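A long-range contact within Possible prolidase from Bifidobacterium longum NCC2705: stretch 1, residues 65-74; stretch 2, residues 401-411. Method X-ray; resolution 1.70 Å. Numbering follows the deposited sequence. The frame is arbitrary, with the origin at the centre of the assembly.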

ATOM      1  N   THR A  65     -12.324   8.096  24.947  1.00 17.46           N
ATOM      2  CA  THR A  65     -13.615   8.765  24.901  1.00 18.22           C
ATOM      3  C   THR A  65     -13.625   9.815  23.788  1.00 18.16           C
ATOM      4  O   THR A  65     -12.709  10.630  23.688  1.00 20.32           O
ATOM      5  CB  THR A  65     -13.925   9.448  26.252  1.00 18.38           C
ATOM      6  OG1 THR A  65     -13.962   8.459  27.284  1.00 20.10           O
ATOM      7  CG2 THR A  65     -15.263  10.167  26.194  1.00 20.47           C
ATOM      8  N   GLY A  66     -14.655   9.770  22.947  1.00 18.45           N
ATOM      9  CA  GLY A  66     -14.783  10.718  21.853  1.00 19.35           C
ATOM     10  C   GLY A  66     -13.884  10.435  20.658  1.00 19.02           C
ATOM     11  O   GLY A  66     -13.881  11.183  19.678  1.00 20.11           O
ATOM     12  N   LYS A  67     -13.129   9.348  20.730  1.00 19.23           N
ATOM     13  CA  LYS A  67     -12.214   8.983  19.651  1.00 17.52           C
ATOM     14  C   LYS A  67     -12.715   7.784  18.853  1.00 17.56           C
ATOM     15  O   LYS A  67     -13.571   7.027  19.314  1.00 17.82           O
ATOM     16  CB  LYS A  67     -10.837   8.641  20.231  1.00 19.38           C
ATOM     17  CG  LYS A  67     -10.193   9.730  21.086  1.00 21.11           C
ATOM     18  CD  LYS A  67      -9.748  10.920  20.250  1.00 25.90           C
ATOM     19  CE  LYS A  67      -8.967  11.928  21.088  1.00 26.36           C
ATOM     20  NZ  LYS A  67      -9.772  12.456  22.217  1.00 32.90           N
ATOM     21  N   ILE A  68     -12.176   7.627  17.647  1.00 15.18           N
ATOM     22  CA  ILE A  68     -12.506   6.495  16.787  1.00 15.11           C
ATOM     23  C   ILE A  68     -11.217   5.694  16.658  1.00 15.27           C
ATOM     24  O   ILE A  68     -10.139   6.278  16.545  1.00 16.25           O
ATOM     25  CB  ILE A  68     -12.943   6.950  15.364  1.00 16.29           C
ATOM     26  CG1 ILE A  68     -14.436   7.295  15.351  1.00 18.84           C
ATOM     27  CG2 ILE A  68     -12.656   5.850  14.340  1.00 15.97           C
ATOM     28  CD1 ILE A  68     -14.797   8.498  16.170  1.00 21.62           C
ATOM     29  N   VAL A  69     -11.311   4.370  16.709  1.00 13.29           N
ATOM     30  CA  VAL A  69     -10.120   3.548  16.534  1.00 12.74           C
ATOM     31  C   VAL A  69     -10.435   2.558  15.427  1.00 13.24           C
ATOM     32  O   VAL A  69     -11.531   2.004  15.371  1.00 12.81           O
ATOM     33  CB  VAL A  69      -9.725   2.780  17.812  1.00 13.94           C
ATOM     34  CG1 VAL A  69     -10.839   1.845  18.228  1.00 17.14           C
ATOM     35  CG2 VAL A  69      -8.431   1.999  17.562  1.00 15.21           C
HETATM   36  N   MSE A  70      -9.470   2.358  14.539  1.00 12.29           N
HETATM   37  CA  MSE A  70      -9.634   1.458  13.413  1.00 12.47           C
HETATM   38  C   MSE A  70      -8.310   0.755  13.166  1.00 12.61           C
HETATM   39  O   MSE A  70      -7.307   1.076  13.804  1.00 11.07           O
HETATM   40  CB  MSE A  70     -10.066   2.249  12.157  1.00 13.34           C
HETATM   41  CG  MSE A  70      -9.027   3.257  11.606  1.00 15.40           C
HETATM   42 SE   MSE A  70      -9.459   4.091   9.930  1.00 20.97          SE
HETATM   43  CE  MSE A  70      -9.090   2.609   8.794  1.00 18.80           C
ATOM     44  N   PRO A  71      -8.297  -0.238  12.260  1.00 11.28           N
ATOM     45  CA  PRO A  71      -7.031  -0.923  11.996  1.00 10.58           C
ATOM     46  C   PRO A  71      -6.085   0.088  11.354  1.00  9.58           C
ATOM     47  O   PRO A  71      -6.538   1.037  10.711  1.00 11.19           O
ATOM     48  CB  PRO A  71      -7.418  -2.016  11.000  1.00  9.42           C
ATOM     49  CG  PRO A  71      -8.875  -2.294  11.329  1.00 10.89           C
ATOM     50  CD  PRO A  71      -9.411  -0.895  11.553  1.00 12.16           C
ATOM     51  N   GLY A  72      -4.785  -0.109  11.516  1.00  9.49           N
ATOM     52  CA  GLY A  72      -3.851   0.820  10.901  1.00 10.01           C
ATOM     53  C   GLY A  72      -3.997   0.775   9.392  1.00 10.08           C
ATOM     54  O   GLY A  72      -4.357  -0.265   8.828  1.00 11.17           O
ATOM     55  N   LEU A  73      -3.741   1.896   8.721  1.00  9.42           N
ATOM     56  CA  LEU A  73      -3.833   1.901   7.263  1.00  9.82           C
ATOM     57  C   LEU A  73      -2.663   1.108   6.698  1.00 10.93           C
ATOM     58  O   LEU A  73      -1.646   0.938   7.354  1.00 11.79           O
ATOM     59  CB  LEU A  73      -3.788   3.333   6.711  1.00 10.44           C
ATOM     60  CG  LEU A  73      -4.989   4.238   7.016  1.00 10.50           C
ATOM     61  CD1 LEU A  73      -4.736   5.639   6.474  1.00 11.47           C
ATOM     62  CD2 LEU A  73      -6.247   3.637   6.378  1.00 12.17           C
ATOM     63  N   ILE A  74      -2.832   0.606   5.481  1.00  9.48           N
ATOM     64  CA  ILE A  74      -1.782  -0.150   4.808  1.00  9.25           C
ATOM     65  C   ILE A  74      -1.613   0.466   3.430  1.00 10.18           C
ATOM     66  O   ILE A  74      -2.602   0.774   2.766  1.00 10.47           O
ATOM     67  CB  ILE A  74      -2.182  -1.647   4.661  1.00  8.36           C
ATOM     68  CG1 ILE A  74      -2.354  -2.261   6.055  1.00  9.17           C
ATOM     69  CG2 ILE A  74      -1.122  -2.403   3.858  1.00  9.50           C
ATOM     70  CD1 ILE A  74      -2.758  -3.728   6.054  1.00 10.28           C
ATOM     71  N   ALA A 401      -1.223  -5.502  17.349  1.00 10.62           N
ATOM     72  CA  ALA A 401      -1.917  -4.296  17.772  1.00 11.12           C
ATOM     73  C   ALA A 401      -1.536  -3.094  16.905  1.00 11.68           C
ATOM     74  O   ALA A 401      -0.830  -2.194  17.353  1.00 12.32           O
ATOM     75  CB  ALA A 401      -1.624  -4.007  19.246  1.00 11.75           C
ATOM     76  N   ASP A 402      -2.005  -3.096  15.659  1.00 11.69           N
ATOM     77  CA  ASP A 402      -1.750  -1.996  14.736  1.00 11.47           C
ATOM     78  C   ASP A 402      -3.027  -1.168  14.777  1.00 11.80           C
ATOM     79  O   ASP A 402      -4.013  -1.490  14.098  1.00 13.21           O
ATOM     80  CB  ASP A 402      -1.502  -2.528  13.317  1.00 10.87           C
ATOM     81  CG  ASP A 402      -0.146  -3.223  13.176  1.00 11.93           C
ATOM     82  OD1 ASP A 402       0.864  -2.656  13.648  1.00 14.84           O
ATOM     83  OD2 ASP A 402      -0.091  -4.322  12.582  1.00 12.45           O
ATOM     84  N   LEU A 403      -3.017  -0.113  15.588  1.00 12.33           N
ATOM     85  CA  LEU A 403      -4.205   0.720  15.759  1.00 11.38           C
ATOM     86  C   LEU A 403      -4.038   2.148  15.289  1.00 12.10           C
ATOM     87  O   LEU A 403      -2.986   2.756  15.465  1.00 12.02           O
ATOM     88  CB  LEU A 403      -4.607   0.762  17.236  1.00 13.61           C
ATOM     89  CG  LEU A 403      -4.458  -0.505  18.084  1.00 17.93           C
ATOM     90  CD1 LEU A 403      -5.032  -0.248  19.481  1.00 17.70           C
ATOM     91  CD2 LEU A 403      -5.164  -1.665  17.434  1.00 19.30           C
ATOM     92  N   LEU A 404      -5.096   2.686  14.702  1.00 10.55           N
ATOM     93  CA  LEU A 404      -5.077   4.063  14.246  1.00  9.95           C
ATOM     94  C   LEU A 404      -6.220   4.763  14.970  1.00 10.56           C
ATOM     95  O   LEU A 404      -7.394   4.429  14.777  1.00 11.53           O
ATOM     96  CB  LEU A 404      -5.270   4.134  12.731  1.00 10.00           C
ATOM     97  CG  LEU A 404      -5.503   5.531  12.142  1.00 10.94           C
ATOM     98  CD1 LEU A 404      -4.380   6.476  12.552  1.00 10.97           C
ATOM     99  CD2 LEU A 404      -5.597   5.416  10.620  1.00 11.59           C
ATOM    100  N   VAL A 405      -5.864   5.710  15.830  1.00 10.88           N
ATOM    101  CA  VAL A 405      -6.856   6.454  16.604  1.00 11.38           C
ATOM    102  C   VAL A 405      -7.124   7.792  15.927  1.00 11.86           C
ATOM    103  O   VAL A 405      -6.198   8.558  15.652  1.00 12.63           O
ATOM    104  CB  VAL A 405      -6.361   6.676  18.045  1.00 10.97           C
ATOM    105  CG1 VAL A 405      -7.464   7.301  18.885  1.00 11.33           C
ATOM    106  CG2 VAL A 405      -5.921   5.339  18.649  1.00 12.19           C
ATOM    107  N   LEU A 406      -8.400   8.058  15.669  1.00 11.90           N
ATOM    108  CA  LEU A 406      -8.836   9.275  14.988  1.00 12.02           C
ATOM    109  C   LEU A 406      -9.720  10.170  15.854  1.00 12.56           C
ATOM    110  O   LEU A 406     -10.327   9.716  16.818  1.00 14.48           O
ATOM    111  CB  LEU A 406      -9.595   8.894  13.717  1.00 11.48           C
ATOM    112  CG  LEU A 406      -8.860   7.905  12.806  1.00 12.84           C
ATOM    113  CD1 LEU A 406      -9.760   7.478  11.642  1.00 13.01           C
ATOM    114  CD2 LEU A 406      -7.583   8.543  12.293  1.00 12.10           C
ATOM    115  N   ASN A 407      -9.803  11.443  15.480  1.00 14.80           N
ATOM    116  CA  ASN A 407     -10.608  12.408  16.220  1.00 16.64           C
ATOM    117  C   ASN A 407     -12.039  12.494  15.699  1.00 17.14           C
ATOM    118  O   ASN A 407     -12.898  13.125  16.319  1.00 18.77           O
ATOM    119  CB  ASN A 407      -9.940  13.785  16.165  1.00 18.99           C
ATOM    120  CG  ASN A 407      -8.689  13.858  17.019  1.00 21.04           C
ATOM    121  OD1 ASN A 407      -7.680  14.436  16.617  1.00 25.64           O
ATOM    122  ND2 ASN A 407      -8.752  13.282  18.210  1.00 21.98           N
ATOM    123  N   ALA A 408     -12.301  11.855  14.564  1.00 16.29           N
ATOM    124  CA  ALA A 408     -13.637  11.862  13.980  1.00 16.61           C
ATOM    125  C   ALA A 408     -13.859  10.565  13.209  1.00 17.07           C
ATOM    126  O   ALA A 408     -12.916   9.809  12.974  1.00 16.42           O
ATOM    127  CB  ALA A 408     -13.806  13.069  13.056  1.00 17.23           C
ATOM    128  N   ASN A 409     -15.103  10.315  12.813  1.00 16.38           N
ATOM    129  CA  ASN A 409     -15.445   9.096  12.085  1.00 17.17           C
ATOM    130  C   ASN A 409     -15.169   9.224  10.589  1.00 16.77           C
ATOM    131  O   ASN A 409     -15.812  10.013   9.896  1.00 15.71           O
ATOM    132  CB  ASN A 409     -16.922   8.759  12.298  1.00 19.64           C
ATOM    133  CG  ASN A 409     -17.281   7.380  11.796  1.00 20.06           C
ATOM    134  OD1 ASN A 409     -16.600   6.823  10.938  1.00 18.96           O
ATOM    135  ND2 ASN A 409     -18.365   6.824  12.323  1.00 22.95           N
ATOM    136  N   PRO A 410     -14.219   8.431  10.065  1.00 15.66           N
ATOM    137  CA  PRO A 410     -13.879   8.479   8.639  1.00 15.51           C
ATOM    138  C   PRO A 410     -14.998   8.009   7.713  1.00 15.63           C
ATOM    139  O   PRO A 410     -14.963   8.272   6.516  1.00 17.02           O
ATOM    140  CB  PRO A 410     -12.636   7.599   8.553  1.00 16.51           C
ATOM    141  CG  PRO A 410     -12.904   6.559   9.599  1.00 14.68           C
ATOM    142  CD  PRO A 410     -13.418   7.404  10.758  1.00 14.07           C
ATOM    143  N   LEU A 411     -15.988   7.313   8.265  1.00 16.64           N
ATOM    144  CA  LEU A 411     -17.107   6.846   7.454  1.00 18.13           C
ATOM    145  C   LEU A 411     -17.977   8.040   7.065  1.00 19.54           C
ATOM    146  O   LEU A 411     -18.662   8.016   6.039  1.00 20.48           O
ATOM    147  CB  LEU A 411     -17.937   5.817   8.226  1.00 18.14           C
ATOM    148  CG  LEU A 411     -17.320   4.420   8.317  1.00 17.16           C
ATOM    149  CD1 LEU A 411     -18.060   3.568   9.331  1.00 17.51           C
ATOM    150  CD2 LEU A 411     -17.355   3.783   6.935  1.00 19.03           C
TER
HETATM  151  O   HOH W   1     -12.475  13.553  19.070  1.00 32.74           O

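At one end of this antiparallel ladder a water bridges the two backbones: it donates one hydrogen bond to Gly-66 O and another to Asn-407 O, each 2.8 Å from the water oxygen. The two carbonyl oxygens, Gly-66 O and Asn-407 O, lie 4.0 Å apart and, both being acceptors, could not bond directly; a water with two protons satisfies both. Gly-66 has a phi of 77°, a value that favours glycine.

Beyond the water the backbones pair directly, although any two touching residues are at least 330 positions apart in sequence. Ile-68 and Leu-406 exchange two nearly straight bonds, Ile-68 N to Leu-406 O at 2.9 Å and Leu-406 N to Ile-68 O at a short 2.6 Å. Met-70 and Leu-404 repeat the pattern, with Met-70 N to Leu-404 O and Leu-404 N to Met-70 O both at 2.9 Å. The ladder ends with a more bent bond, Gly-72 N to Asp-402 O at 3.0 Å. Proline has no amide proton to donate, but Pro-71 occupies a non-hydrogen-bonded position, so the ladder loses nothing there.

Side chains alternate between the faces. Ile-68, Met-70, Leu-404 and Leu-406 share one, where apolar residues suit the buried setting. Met-70, a selenomethionine, has a long, unbranched side chain that carries SE to 3.8 Å from Leu-406 CD1 and 4.3 Å from Pro-410 CG. Pro-410 also receives Ile-68, whose CG2 lies 4.0 Å from Pro-410 CD. On the other face the compact, branched Val-69 and Val-405 meet, CG2 to CG2, at 4.3 Å.

Gly-72 brings only backbone to the contact, its CA 4.0 Å from Leu-404 CB; a CB here would point sideways, with room for it beside Asp-402. Farther along, Leu-73 CG packs 3.8 Å from Leu-404 CD2, extending the apolar contact past the last backbone bond.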